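Local coordinates for protein putative oxidoreductase with NAD(P)-binding Rossmann-fold domain (Clostridium difficile, PDB 3UUW) that probably acts as an NAD(P)-dependent dehydrogenase of the Gfo/Idh/MocA family, its substrate unknown, with a Rossmann-fold nucleotide-binding domain, at residues Phe128-Lys133 against Phe269-Asn274; Lys133-Asn138 against Asn242-Glu247; Ile145-His150 against Ile169-Thr174; Asp173-Leu178 against Ile212-His217; Gln226-Ile229 against Lys234-Arg237. All blocks are in the same frame, centred on the assembly; numbering follows the deposited sequence. Where two conformers were deposited one is given.

Interaction 1: residues Phe128-Lys133 against Phe269-Asn274; sequences FCPMYK and FEDISN
Phe128 and Ile272 bring the two backbones closest, their CA atoms 5.8 Å apart, where the chain entering helix 130-138 passes the first turns of helix 269-281. Phe128 immediately precedes Cys129, the N-cap of helix 130-138, and its CB points toward the opposing helix. With chi1 at -71°, CG stands anti to the carbonyl carbon and the ring is laid against Ile272. The CA of Ile272 sits over one face, 4.0 Å from the ring centroid and 15° off the normal, a CH-pi contact. Further out, CG1 of Ile272 meets Phe128 CD1 at 3.6 Å, the two side chains crossing at about a right angle. Asp271 lies beside this pair, its CB 4.1 Å from Phe128 CB, and its OD1 forms a salt bridge with Lys265. A water donates to both Phe128 O, at 2.6 Å, and Asp271 OD2, at 2.7 Å, while Pro130 CG skirts the same carboxylate oxygen. No direct hydrogen bond links the two segments. Cohesion therefore rests on the ring lying against an aliphatic residue, supplemented by one water that ties a carbonyl just before the helix to a carboxylate already engaged by a lysine.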
# COMPACT_ATOMS: atom_id res chain seq x y z
N PHE A 128 11.65 -8.17 -21.92
CA PHE A 128 11.41 -9.53 -21.45
C PHE A 128 11.00 -9.59 -19.98
O PHE A 128 10.85 -10.67 -19.40
CB PHE A 128 12.67 -10.39 -21.68
CG PHE A 128 12.92 -10.70 -23.12
CD1 PHE A 128 13.50 -9.76 -23.94
CD2 PHE A 128 12.54 -11.91 -23.66
CE1 PHE A 128 13.72 -10.02 -25.26
CE2 PHE A 128 12.76 -12.18 -24.99
CZ PHE A 128 13.35 -11.23 -25.79
N CYS A 129 10.83 -8.41 -19.37
CA CYS A 129 10.36 -8.33 -17.99
C CYS A 129 8.95 -8.95 -17.96
O CYS A 129 8.06 -8.48 -18.64
CB CYS A 129 10.38 -6.87 -17.53
SG CYS A 129 9.50 -6.56 -15.99
N PRO A 130 8.76 -10.00 -17.18
CA PRO A 130 7.46 -10.68 -17.24
C PRO A 130 6.26 -9.75 -16.96
O PRO A 130 5.27 -9.84 -17.68
CB PRO A 130 7.58 -11.76 -16.18
CG PRO A 130 9.04 -12.12 -16.24
CD PRO A 130 9.74 -10.80 -16.42
N MET A 131 6.37 -8.85 -16.00
CA MET A 131 5.19 -8.01 -15.67
C MET A 131 4.98 -6.93 -16.71
O MET A 131 3.84 -6.56 -16.98
CB MET A 131 5.29 -7.45 -14.26
CG MET A 131 5.04 -8.52 -13.19
SD MET A 131 5.25 -7.83 -11.55
CE MET A 131 4.47 -9.11 -10.55
N TYR A 132 6.05 -6.46 -17.33
CA TYR A 132 5.90 -5.49 -18.42
C TYR A 132 5.21 -6.16 -19.62
O TYR A 132 4.36 -5.55 -20.28
CB TYR A 132 7.23 -4.93 -18.88
CG TYR A 132 7.89 -3.88 -17.98
CD1 TYR A 132 7.29 -3.42 -16.82
CD2 TYR A 132 9.08 -3.27 -18.37
CE1 TYR A 132 7.87 -2.42 -16.05
CE2 TYR A 132 9.67 -2.28 -17.59
CZ TYR A 132 9.06 -1.85 -16.44
OH TYR A 132 9.66 -0.86 -15.69
N LYS A 133 5.61 -7.39 -19.92
CA LYS A 133 4.95 -8.12 -20.99
C LYS A 133 3.46 -8.31 -20.68
O LYS A 133 2.61 -8.23 -21.59
CB LYS A 133 5.64 -9.46 -21.27
CG LYS A 133 6.98 -9.29 -21.95
CD LYS A 133 7.72 -10.61 -22.28
CE LYS A 133 6.86 -11.63 -23.02
NZ LYS A 133 6.47 -11.15 -24.37
N PHE A 269 16.21 -10.49 -17.32
CA PHE A 269 17.53 -10.99 -17.71
C PHE A 269 17.51 -12.49 -18.00
O PHE A 269 18.20 -12.96 -18.90
CB PHE A 269 18.58 -10.68 -16.65
CG PHE A 269 18.91 -9.24 -16.54
CD1 PHE A 269 19.70 -8.63 -17.53
CD2 PHE A 269 18.43 -8.46 -15.51
CE1 PHE A 269 20.02 -7.30 -17.45
CE2 PHE A 269 18.73 -7.11 -15.42
CZ PHE A 269 19.53 -6.51 -16.40
N GLU A 270 16.74 -13.25 -17.22
CA GLU A 270 16.67 -14.67 -17.43
C GLU A 270 16.05 -15.01 -18.79
O GLU A 270 16.61 -15.78 -19.58
CB GLU A 270 15.92 -15.36 -16.26
CG GLU A 270 15.80 -16.84 -16.41
CD GLU A 270 15.37 -17.56 -15.14
OE1 GLU A 270 14.79 -18.64 -15.25
OE2 GLU A 270 15.65 -17.06 -14.04
N ASP A 271 14.93 -14.38 -19.10
CA ASP A 271 14.25 -14.72 -20.34
C ASP A 271 14.99 -14.19 -21.57
O ASP A 271 15.03 -14.88 -22.60
CB ASP A 271 12.81 -14.28 -20.29
CG ASP A 271 12.00 -15.11 -19.28
OD1 ASP A 271 12.30 -16.33 -19.13
OD2 ASP A 271 11.11 -14.55 -18.64
N ILE A 272 15.60 -13.01 -21.46
CA ILE A 272 16.30 -12.47 -22.62
C ILE A 272 17.52 -13.33 -22.95
O ILE A 272 17.82 -13.59 -24.11
CB ILE A 272 16.68 -10.97 -22.48
CG1 ILE A 272 17.00 -10.39 -23.86
CG2 ILE A 272 17.85 -10.73 -21.46
CD1 ILE A 272 17.22 -8.89 -23.85
N SER A 273 18.24 -13.76 -21.91
CA SER A 273 19.44 -14.57 -22.12
C SER A 273 19.05 -15.93 -22.73
O SER A 273 19.69 -16.42 -23.68
CB SER A 273 20.25 -14.70 -20.83
OG SER A 273 20.62 -13.40 -20.32
N ASN A 274 18.00 -16.55 -22.19
CA ASN A 274 17.55 -17.82 -22.71
C ASN A 274 17.00 -17.72 -24.13
O ASN A 274 17.15 -18.63 -24.94
CB ASN A 274 16.56 -18.48 -21.77
CG ASN A 274 17.22 -18.97 -20.48
OD1 ASN A 274 18.41 -19.28 -20.46
ND2 ASN A 274 16.44 -19.06 -19.41
O HOH W 1 9.54 -12.85 -20.04

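Interaction 2: residues Lys133-Asn138 against Asn242-Glu247; sequences KEIKNN and NVLEIE
Glu134 OE1 forms a salt bridge with Lys255 on strand 251-256 and also rests in van der Waals contact with Leu244 CD1, at 3.8 Å. The glutamate is extended, with CG anti to the backbone N (chi1 -174°), and its CB, CG and CD all run past that same methyl, Glu134 CD at 4.0 Å from Leu244 CD1, as the two side chains cross at about a right angle. One side of helix 130-138 is thus laid against Leu244 by the aliphatic part of an acidic residue, while the carboxylate reaches beyond to the lysine. Ile135 supplies the apolar half of the contact. Its CG2 comes to 3.7 Å from Leu244 CD1 and 3.9 Å from Leu244 CG, the two branched chains sliding past each other in opposite directions. This is a helix packed on one face of the large mixed sheet in the C-terminal domain, which is probably the substrate and oligomerisation domain, as in relatives of the Gfo/Idh/MocA family. Strand 243-248 begins at a classic beta bulge, where Asn242 and Val243 both face Lys239. Residues alternate along it, so Leu244 points to the helix and Glu245 away, where its carboxylate forms a salt bridge with Lys239. Val238 of the adjacent strand touches both Ile135 and Leu244, and Ile135 also reaches Val227 and Ile229 on strand 224-231.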
# COMPACT_ATOMS: atom_id res chain seq x y z
N LYS A 133 5.61 -7.39 -19.92
CA LYS A 133 4.95 -8.12 -20.99
C LYS A 133 3.46 -8.31 -20.68
O LYS A 133 2.61 -8.23 -21.59
CB LYS A 133 5.64 -9.46 -21.27
CG LYS A 133 6.98 -9.29 -21.95
CD LYS A 133 7.72 -10.61 -22.28
CE LYS A 133 6.86 -11.63 -23.02
NZ LYS A 133 6.47 -11.15 -24.37
N GLU A 134 3.15 -8.63 -19.44
CA GLU A 134 1.76 -8.84 -19.05
C GLU A 134 0.92 -7.59 -19.28
O GLU A 134 -0.14 -7.67 -19.91
CB GLU A 134 1.64 -9.32 -17.62
CG GLU A 134 0.23 -9.68 -17.23
CD GLU A 134 0.14 -10.50 -15.95
OE1 GLU A 134 1.18 -10.75 -15.32
OE2 GLU A 134 -0.99 -10.89 -15.59
N ILE A 135 1.38 -6.44 -18.82
CA ILE A 135 0.56 -5.24 -18.96
C ILE A 135 0.47 -4.83 -20.42
O ILE A 135 -0.57 -4.37 -20.86
CB ILE A 135 0.98 -4.05 -18.02
CG1 ILE A 135 2.39 -3.53 -18.32
CG2 ILE A 135 0.86 -4.49 -16.55
CD1 ILE A 135 2.73 -2.18 -17.59
N LYS A 136 1.54 -5.06 -21.19
CA LYS A 136 1.51 -4.74 -22.61
C LYS A 136 0.48 -5.61 -23.31
O LYS A 136 -0.31 -5.13 -24.12
CB LYS A 136 2.87 -4.98 -23.25
CG LYS A 136 2.96 -4.64 -24.73
CD LYS A 136 4.36 -4.99 -25.26
CE LYS A 136 4.54 -4.66 -26.73
NZ LYS A 136 3.80 -5.63 -27.59
N ASN A 137 0.49 -6.89 -22.98
CA ASN A 137 -0.42 -7.86 -23.62
C ASN A 137 -1.89 -7.60 -23.26
O ASN A 137 -2.79 -7.86 -24.07
CB ASN A 137 -0.05 -9.29 -23.21
CG ASN A 137 1.22 -9.79 -23.86
OD1 ASN A 137 1.68 -9.26 -24.88
ND2 ASN A 137 1.78 -10.87 -23.29
N ASN A 138 -2.14 -7.06 -22.07
CA ASN A 138 -3.51 -6.87 -21.57
C ASN A 138 -4.10 -5.47 -21.77
O ASN A 138 -5.27 -5.23 -21.44
CB ASN A 138 -3.59 -7.26 -20.09
CG ASN A 138 -3.40 -8.73 -19.88
OD1 ASN A 138 -3.69 -9.54 -20.77
ND2 ASN A 138 -2.94 -9.11 -18.70
N ASN A 242 8.56 -5.51 -10.47
CA ASN A 242 8.17 -6.69 -9.73
C ASN A 242 6.89 -6.66 -8.92
O ASN A 242 6.57 -7.63 -8.21
CB ASN A 242 9.35 -7.19 -8.89
CG ASN A 242 9.67 -6.29 -7.73
OD1 ASN A 242 8.96 -5.33 -7.46
ND2 ASN A 242 10.75 -6.61 -7.00
N VAL A 243 6.15 -5.56 -9.03
CA VAL A 243 4.82 -5.47 -8.44
C VAL A 243 3.88 -4.94 -9.52
O VAL A 243 4.21 -3.98 -10.19
CB VAL A 243 4.79 -4.55 -7.23
CG1 VAL A 243 3.33 -4.36 -6.75
CG2 VAL A 243 5.66 -5.14 -6.11
N LEU A 244 2.76 -5.63 -9.72
CA LEU A 244 1.80 -5.26 -10.75
C LEU A 244 0.48 -4.79 -10.09
O LEU A 244 -0.09 -5.50 -9.26
CB LEU A 244 1.57 -6.42 -11.70
CG LEU A 244 0.80 -6.16 -13.01
CD1 LEU A 244 1.18 -7.18 -14.07
CD2 LEU A 244 -0.67 -6.18 -12.75
N GLU A 245 0.05 -3.58 -10.45
CA GLU A 245 -1.20 -3.02 -9.93
C GLU A 245 -2.17 -2.80 -11.06
O GLU A 245 -1.78 -2.35 -12.14
CB GLU A 245 -0.96 -1.67 -9.26
CG GLU A 245 -0.01 -1.69 -8.10
CD GLU A 245 0.18 -0.34 -7.44
OE1 GLU A 245 -0.25 0.69 -8.01
OE2 GLU A 245 0.76 -0.31 -6.34
N ILE A 246 -3.44 -3.10 -10.81
CA ILE A 246 -4.49 -2.86 -11.78
C ILE A 246 -5.64 -2.15 -11.09
O ILE A 246 -6.14 -2.61 -10.07
CB ILE A 246 -5.03 -4.15 -12.40
CG1 ILE A 246 -3.91 -4.95 -13.05
CG2 ILE A 246 -6.12 -3.84 -13.45
CD1 ILE A 246 -4.33 -6.32 -13.55
N GLU A 247 -6.04 -1.01 -11.65
CA GLU A 247 -7.20 -0.28 -11.16
C GLU A 247 -8.29 -0.48 -12.19
O GLU A 247 -8.15 -0.10 -13.35
CB GLU A 247 -6.89 1.19 -10.87
CG GLU A 247 -5.66 1.33 -9.99
CD GLU A 247 -5.71 2.47 -8.98
OE1 GLU A 247 -6.77 2.66 -8.34
OE2 GLU A 247 -4.66 3.11 -8.77

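Interaction 3: residues Ile145-His150 against Ile169-Thr174; sequences INICKH and IHVIDT
Val171 and Ile147, with Lys149 beside them, account for most of the surface buried where helix 169-174 lies against strand 145-150. The two methyls of Val171 divide the work. CG1, anti to the backbone N (chi1 177°), meets Ile147 CG2 at 3.8 Å, the two side chains passing in opposite directions. CG2 turns to the next inward-facing strand residue and touches Lys149 CB at 3.6 Å and CD at 4.1 Å, so the lysine lends its aliphatic stem to the apolar layer. Its NZ continues past the valine to a salt bridge with Asp167, one turn earlier on the same helix. Ile147 also extends along the helix in the other direction: Ile147 CD1 lies 4.0 Å from Thr174 C and 4.1 Å from Thr174 CG2. The hydroxyl of that threonine is turned back into its own helix, where OG1 donates to His170 O over 2.7 Å. His170 O therefore accepts from both the amide and the hydroxyl of Thr174, which satisfies the hydroxyl of the buried Thr174 within the helix and presents the methyl to the strand. The segment axes approach to 8.6 Å and run nearly antiparallel, at 165°. Such a helix lying along the strands, with alternate residues Ile147 and Lys149 directed at it, is characteristic of the open-faced mixed beta-sheet, with helices on one face, of the C-terminal domain in the Gfo/Idh/MocA family.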
# COMPACT_ATOMS: atom_id res chain seq x y z
N ILE A 145 0.68 6.66 -21.66
CA ILE A 145 1.61 5.82 -20.92
C ILE A 145 2.60 6.75 -20.24
O ILE A 145 3.05 7.73 -20.83
CB ILE A 145 2.35 4.84 -21.84
CG1 ILE A 145 1.37 3.90 -22.52
CG2 ILE A 145 3.38 4.01 -21.05
CD1 ILE A 145 2.02 2.94 -23.50
N ASN A 146 2.91 6.44 -19.00
CA ASN A 146 3.94 7.19 -18.26
C ASN A 146 5.04 6.22 -17.83
O ASN A 146 4.74 5.16 -17.29
CB ASN A 146 3.35 7.87 -17.02
CG ASN A 146 2.22 8.81 -17.36
OD1 ASN A 146 2.37 9.71 -18.18
ND2 ASN A 146 1.07 8.60 -16.73
N ILE A 147 6.30 6.60 -18.04
CA ILE A 147 7.41 5.76 -17.64
C ILE A 147 8.41 6.61 -16.92
O ILE A 147 8.84 7.62 -17.45
CB ILE A 147 8.12 5.08 -18.83
CG1 ILE A 147 7.13 4.30 -19.71
CG2 ILE A 147 9.24 4.18 -18.31
CD1 ILE A 147 7.77 3.70 -21.00
N CYS A 148 8.81 6.20 -15.72
CA CYS A 148 9.84 6.93 -15.02
C CYS A 148 10.88 6.01 -14.43
O CYS A 148 10.61 4.84 -14.16
CB CYS A 148 9.27 7.79 -13.91
SG CYS A 148 8.57 6.85 -12.59
N LYS A 149 12.08 6.55 -14.23
CA LYS A 149 13.20 5.83 -13.64
C LYS A 149 14.05 6.83 -12.89
O LYS A 149 14.83 7.57 -13.50
CB LYS A 149 14.02 5.10 -14.71
CG LYS A 149 15.08 4.19 -14.17
CD LYS A 149 15.70 3.36 -15.30
CE LYS A 149 16.54 2.21 -14.78
NZ LYS A 149 17.77 2.66 -14.09
N HIS A 150 13.89 6.84 -11.57
CA HIS A 150 14.52 7.82 -10.71
C HIS A 150 15.56 7.18 -9.83
O HIS A 150 15.46 6.00 -9.49
CB HIS A 150 13.50 8.52 -9.83
CG HIS A 150 12.38 9.16 -10.60
ND1 HIS A 150 12.60 9.90 -11.74
CD2 HIS A 150 11.05 9.21 -10.37
CE1 HIS A 150 11.44 10.38 -12.18
NE2 HIS A 150 10.49 9.98 -11.36
N ILE A 169 18.31 5.37 -21.84
CA ILE A 169 18.03 4.54 -23.00
C ILE A 169 17.03 3.44 -22.64
O ILE A 169 16.22 3.03 -23.48
CB ILE A 169 19.33 3.93 -23.61
CG1 ILE A 169 19.08 3.36 -25.01
CG2 ILE A 169 19.92 2.85 -22.68
CD1 ILE A 169 20.37 2.98 -25.72
N HIS A 170 17.07 2.96 -21.40
CA HIS A 170 16.10 1.95 -20.97
C HIS A 170 14.68 2.47 -20.96
O HIS A 170 13.75 1.75 -21.34
CB HIS A 170 16.42 1.41 -19.57
CG HIS A 170 17.56 0.46 -19.54
ND1 HIS A 170 17.57 -0.74 -20.23
CD2 HIS A 170 18.73 0.50 -18.85
CE1 HIS A 170 18.70 -1.37 -19.99
NE2 HIS A 170 19.42 -0.65 -19.15
N VAL A 171 14.51 3.72 -20.54
CA VAL A 171 13.21 4.37 -20.52
C VAL A 171 12.67 4.56 -21.95
O VAL A 171 11.52 4.20 -22.27
CB VAL A 171 13.29 5.71 -19.73
CG1 VAL A 171 11.95 6.44 -19.76
CG2 VAL A 171 13.70 5.45 -18.27
N ILE A 172 13.52 5.12 -22.81
CA ILE A 172 13.17 5.36 -24.22
C ILE A 172 12.90 4.05 -24.94
O ILE A 172 11.91 3.93 -25.64
CB ILE A 172 14.25 6.17 -24.93
CG1 ILE A 172 14.38 7.55 -24.29
CG2 ILE A 172 13.98 6.31 -26.46
CD1 ILE A 172 13.06 8.35 -24.20
N ASP A 173 13.76 3.05 -24.76
CA ASP A 173 13.51 1.79 -25.45
C ASP A 173 12.18 1.15 -25.01
O ASP A 173 11.43 0.62 -25.84
CB ASP A 173 14.62 0.77 -25.23
CG ASP A 173 14.43 -0.46 -26.11
OD1 ASP A 173 14.70 -0.35 -27.33
OD2 ASP A 173 13.99 -1.50 -25.58
N THR A 174 11.91 1.17 -23.72
CA THR A 174 10.65 0.59 -23.22
C THR A 174 9.45 1.35 -23.81
O THR A 174 8.46 0.75 -24.22
CB THR A 174 10.63 0.57 -21.70
OG1 THR A 174 11.77 -0.15 -21.22
CG2 THR A 174 9.33 -0.06 -21.19

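Interaction 4: residues Asp173-Leu178 against Ile212-His217; sequences DTALWL and INTSMH
Ala175 sends its single methyl toward strand 211-217, and that CB meets two groups: Ile212 CG2 at 3.8 Å and Thr214 CG2 at 3.9 Å. Followed outward, Thr214 has a CB that points toward the helix and there divides into two branches. CG2, anti to the carbonyl carbon, is the one that reaches the alanine methyl. OG1, at chi1 59° between the backbone N and the carbonyl carbon, is hydrogen-bonded instead to the hydroxyl of Tyr168 on the same helix, 160-179. Ile212 and Thr214 belong to the same face of the mixed sheet of the C-terminal domain, the face on which the helix lies, whereas Asn213 between them is directed away. The nearest CA atoms are those of Ala175 and Ile212, 6.6 Å apart, and Ile212 also touches Ala179 one turn further along the helix. Leu205 of strand 198-206 and Ile147 of strand 142-150 also touch Ala175.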
# COMPACT_ATOMS: atom_id res chain seq x y z
N ASP A 173 13.76 3.05 -24.76
CA ASP A 173 13.51 1.79 -25.45
C ASP A 173 12.18 1.15 -25.01
O ASP A 173 11.43 0.62 -25.84
CB ASP A 173 14.62 0.77 -25.23
CG ASP A 173 14.43 -0.46 -26.11
OD1 ASP A 173 14.70 -0.35 -27.33
OD2 ASP A 173 13.99 -1.50 -25.58
N THR A 174 11.91 1.17 -23.72
CA THR A 174 10.65 0.59 -23.22
C THR A 174 9.45 1.35 -23.81
O THR A 174 8.46 0.75 -24.22
CB THR A 174 10.63 0.57 -21.70
OG1 THR A 174 11.77 -0.15 -21.22
CG2 THR A 174 9.33 -0.06 -21.19
N ALA A 175 9.57 2.67 -23.88
CA ALA A 175 8.55 3.52 -24.48
C ALA A 175 8.26 3.12 -25.93
O ALA A 175 7.10 2.97 -26.31
CB ALA A 175 8.96 4.99 -24.40
N LEU A 176 9.31 2.96 -26.73
CA LEU A 176 9.15 2.68 -28.13
C LEU A 176 8.57 1.27 -28.33
O LEU A 176 7.77 1.04 -29.23
CB LEU A 176 10.47 2.87 -28.89
CG LEU A 176 11.05 4.30 -28.91
CD1 LEU A 176 12.34 4.31 -29.68
CD2 LEU A 176 10.07 5.29 -29.49
N TRP A 177 8.97 0.33 -27.45
CA TRP A 177 8.46 -1.04 -27.50
C TRP A 177 6.98 -1.09 -27.16
O TRP A 177 6.22 -1.83 -27.78
CB TRP A 177 9.31 -1.91 -26.56
CG TRP A 177 8.81 -3.27 -26.27
CD1 TRP A 177 8.79 -4.36 -27.11
CD2 TRP A 177 8.35 -3.74 -25.01
NE1 TRP A 177 8.32 -5.46 -26.45
CE2 TRP A 177 8.05 -5.11 -25.16
CE3 TRP A 177 8.18 -3.13 -23.77
CZ2 TRP A 177 7.56 -5.87 -24.10
CZ3 TRP A 177 7.69 -3.89 -22.73
CH2 TRP A 177 7.39 -5.25 -22.91
N LEU A 178 6.57 -0.26 -26.19
CA LEU A 178 5.15 -0.14 -25.84
C LEU A 178 4.34 0.64 -26.86
O LEU A 178 3.16 0.34 -27.08
CB LEU A 178 4.99 0.52 -24.47
CG LEU A 178 5.39 -0.31 -23.27
CD1 LEU A 178 5.42 0.58 -22.00
CD2 LEU A 178 4.46 -1.54 -23.08
N ILE A 212 3.48 9.02 -24.90
CA ILE A 212 4.22 8.44 -23.80
C ILE A 212 4.98 9.56 -23.13
O ILE A 212 5.61 10.38 -23.80
CB ILE A 212 5.24 7.37 -24.25
CG1 ILE A 212 4.57 6.24 -25.03
CG2 ILE A 212 5.96 6.82 -23.02
CD1 ILE A 212 4.44 6.51 -26.52
N ASN A 213 4.89 9.61 -21.81
CA ASN A 213 5.62 10.58 -21.03
C ASN A 213 6.71 9.87 -20.28
O ASN A 213 6.42 9.05 -19.41
CB ASN A 213 4.67 11.28 -20.07
CG ASN A 213 3.51 11.92 -20.80
OD1 ASN A 213 3.70 12.90 -21.51
ND2 ASN A 213 2.32 11.33 -20.68
N THR A 214 7.95 10.23 -20.61
CA THR A 214 9.14 9.60 -20.05
C THR A 214 9.84 10.55 -19.13
O THR A 214 9.90 11.74 -19.42
CB THR A 214 10.13 9.18 -21.16
OG1 THR A 214 10.53 10.32 -21.94
CG2 THR A 214 9.49 8.14 -22.08
N SER A 215 10.37 10.05 -18.02
CA SER A 215 11.00 10.91 -16.99
C SER A 215 12.09 10.21 -16.17
O SER A 215 11.93 9.09 -15.73
CB SER A 215 9.91 11.42 -16.05
OG SER A 215 10.42 12.19 -14.98
N MET A 216 13.18 10.94 -15.90
CA MET A 216 14.29 10.42 -15.13
C MET A 216 14.93 11.54 -14.27
O MET A 216 15.51 12.49 -14.80
CB MET A 216 15.34 9.78 -16.06
CG MET A 216 16.71 9.52 -15.39
SD MET A 216 17.85 8.56 -16.41
CE MET A 216 17.08 6.93 -16.32
N HIS A 217 14.82 11.40 -12.95
CA HIS A 217 15.43 12.33 -12.01
C HIS A 217 16.54 11.58 -11.29
O HIS A 217 16.30 10.57 -10.62
CB HIS A 217 14.39 12.84 -11.01
CG HIS A 217 14.89 13.94 -10.13
ND1 HIS A 217 14.30 14.23 -8.92
CD2 HIS A 217 15.90 14.81 -10.29
CE1 HIS A 217 14.94 15.24 -8.36
NE2 HIS A 217 15.92 15.61 -9.17

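Interaction 5: residues Gln226-Ile229 against Lys234-Arg237; sequences QVEI and KIQR
Arg237 leaves its strand with CG anti to the carbonyl carbon (chi1 -39°), and Glu228 with CG anti to its backbone N (chi1 176°); both then run extended, side by side and pointing the same way. Arg237 NE donates to Glu228 OE2 at 2.7 Å in a salt bridge that uses the oxygen's anti lone pair and lies near the guanidinium plane. A water joins this OE2 to Arg237 NH2, in the same plane. Glu228 CG rests 3.9 Å from Ile235 CG2, and that methyl lies over one guanidinium face, toward its rim. The backbones form an antiparallel pair: Glu228 and Arg237 are non-hydrogen-bonded, whereas Ile229 N donates to Gln236 O at 2.8 Å and Gln236 N to Ile229 O at 2.9 Å. A hairpin thus joins strands 224-231 and 234-239. On the face of Ile229 and Gln236 lies helix 130-138; on that of Glu228 and Arg237, Glu245 and Glu247 of strand 243-248 engage the remaining guanidinium nitrogens, and Leu224 of a neighbouring subunit packs against Arg237.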
# COMPACT_ATOMS: atom_id res chain seq x y z
N GLN A 226 8.84 2.92 -12.77
CA GLN A 226 7.44 2.63 -12.94
C GLN A 226 6.99 2.81 -14.37
O GLN A 226 7.40 3.77 -15.01
CB GLN A 226 6.60 3.57 -12.06
CG GLN A 226 5.11 3.28 -12.14
CD GLN A 226 4.32 4.17 -11.23
OE1 GLN A 226 4.26 3.94 -10.03
NE2 GLN A 226 3.70 5.18 -11.80
N VAL A 227 6.21 1.85 -14.86
CA VAL A 227 5.46 2.00 -16.11
C VAL A 227 3.97 2.01 -15.74
O VAL A 227 3.51 1.17 -14.96
CB VAL A 227 5.74 0.85 -17.05
CG1 VAL A 227 4.71 0.84 -18.22
CG2 VAL A 227 7.16 0.90 -17.50
N GLU A 228 3.24 2.99 -16.25
CA GLU A 228 1.81 3.13 -16.00
C GLU A 228 1.13 3.28 -17.33
O GLU A 228 1.50 4.18 -18.13
CB GLU A 228 1.53 4.37 -15.17
CG GLU A 228 0.07 4.67 -14.91
CD GLU A 228 -0.05 5.84 -13.98
OE1 GLU A 228 0.29 6.96 -14.41
OE2 GLU A 228 -0.44 5.62 -12.80
N ILE A 229 0.16 2.42 -17.59
CA ILE A 229 -0.61 2.47 -18.81
C ILE A 229 -2.06 2.81 -18.49
O ILE A 229 -2.71 2.09 -17.73
CB ILE A 229 -0.55 1.13 -19.56
CG1 ILE A 229 0.89 0.76 -19.93
CG2 ILE A 229 -1.49 1.15 -20.83
CD1 ILE A 229 0.99 -0.62 -20.61
N LYS A 234 -9.32 1.15 -17.38
CA LYS A 234 -8.25 0.49 -16.66
C LYS A 234 -7.00 1.33 -16.48
O LYS A 234 -6.65 2.13 -17.35
CB LYS A 234 -7.87 -0.78 -17.45
CG LYS A 234 -7.03 -1.75 -16.73
CD LYS A 234 -6.55 -2.90 -17.65
CE LYS A 234 -7.65 -3.58 -18.40
NZ LYS A 234 -7.04 -4.73 -19.15
N ILE A 235 -6.35 1.17 -15.33
CA ILE A 235 -4.99 1.68 -15.15
C ILE A 235 -4.16 0.44 -14.80
O ILE A 235 -4.59 -0.38 -13.98
CB ILE A 235 -4.82 2.69 -14.04
CG1 ILE A 235 -5.74 3.90 -14.24
CG2 ILE A 235 -3.38 3.14 -13.99
CD1 ILE A 235 -5.71 4.93 -13.10
N GLN A 236 -3.02 0.27 -15.46
CA GLN A 236 -2.09 -0.79 -15.09
C GLN A 236 -0.76 -0.14 -14.71
O GLN A 236 -0.30 0.78 -15.39
CB GLN A 236 -1.82 -1.75 -16.23
CG GLN A 236 -3.02 -2.51 -16.81
CD GLN A 236 -2.79 -2.96 -18.27
OE1 GLN A 236 -2.83 -2.16 -19.19
NE2 GLN A 236 -2.59 -4.24 -18.45
N ARG A 237 -0.12 -0.62 -13.66
CA ARG A 237 1.20 -0.12 -13.31
C ARG A 237 2.10 -1.27 -12.92
O ARG A 237 1.65 -2.24 -12.28
CB ARG A 237 1.19 0.83 -12.11
CG ARG A 237 0.07 1.80 -12.02
CD ARG A 237 0.38 2.81 -10.90
NE ARG A 237 -0.70 3.76 -10.88
CZ ARG A 237 -1.86 3.53 -10.28
NH1 ARG A 237 -2.06 2.41 -9.58
NH2 ARG A 237 -2.80 4.44 -10.36
O HOH W 2 -2.73 7.00 -11.94
O HOH W 3 -4.30 0.03 -18.74

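How the interactions relate
Interactions 2 to 5 all belong to the mixed sheet of the C-terminal domain and the helices on one of its faces. Interactions 3 and 4 are neighbours, centres about 3 Å apart, because both use helix 160-179 and adjoining strands 142-150 and 211-217. The centres of interactions 2 and 5 lie about 7 Å apart, on neighbouring strands 243-248 and 234-239 of the sheet. Strand 224-231 of interaction 5 flanks strand 142-150 of interaction 3, with centres about 12 Å apart. Along the chain, interaction 1 spans all the others, and helix 130-138 serves both it and interaction 2. Interaction 1 connects this helix to helix 269-281, which packs on helix 16-26 of the nucleotide-binding domain, and so probably helps to join the two domains.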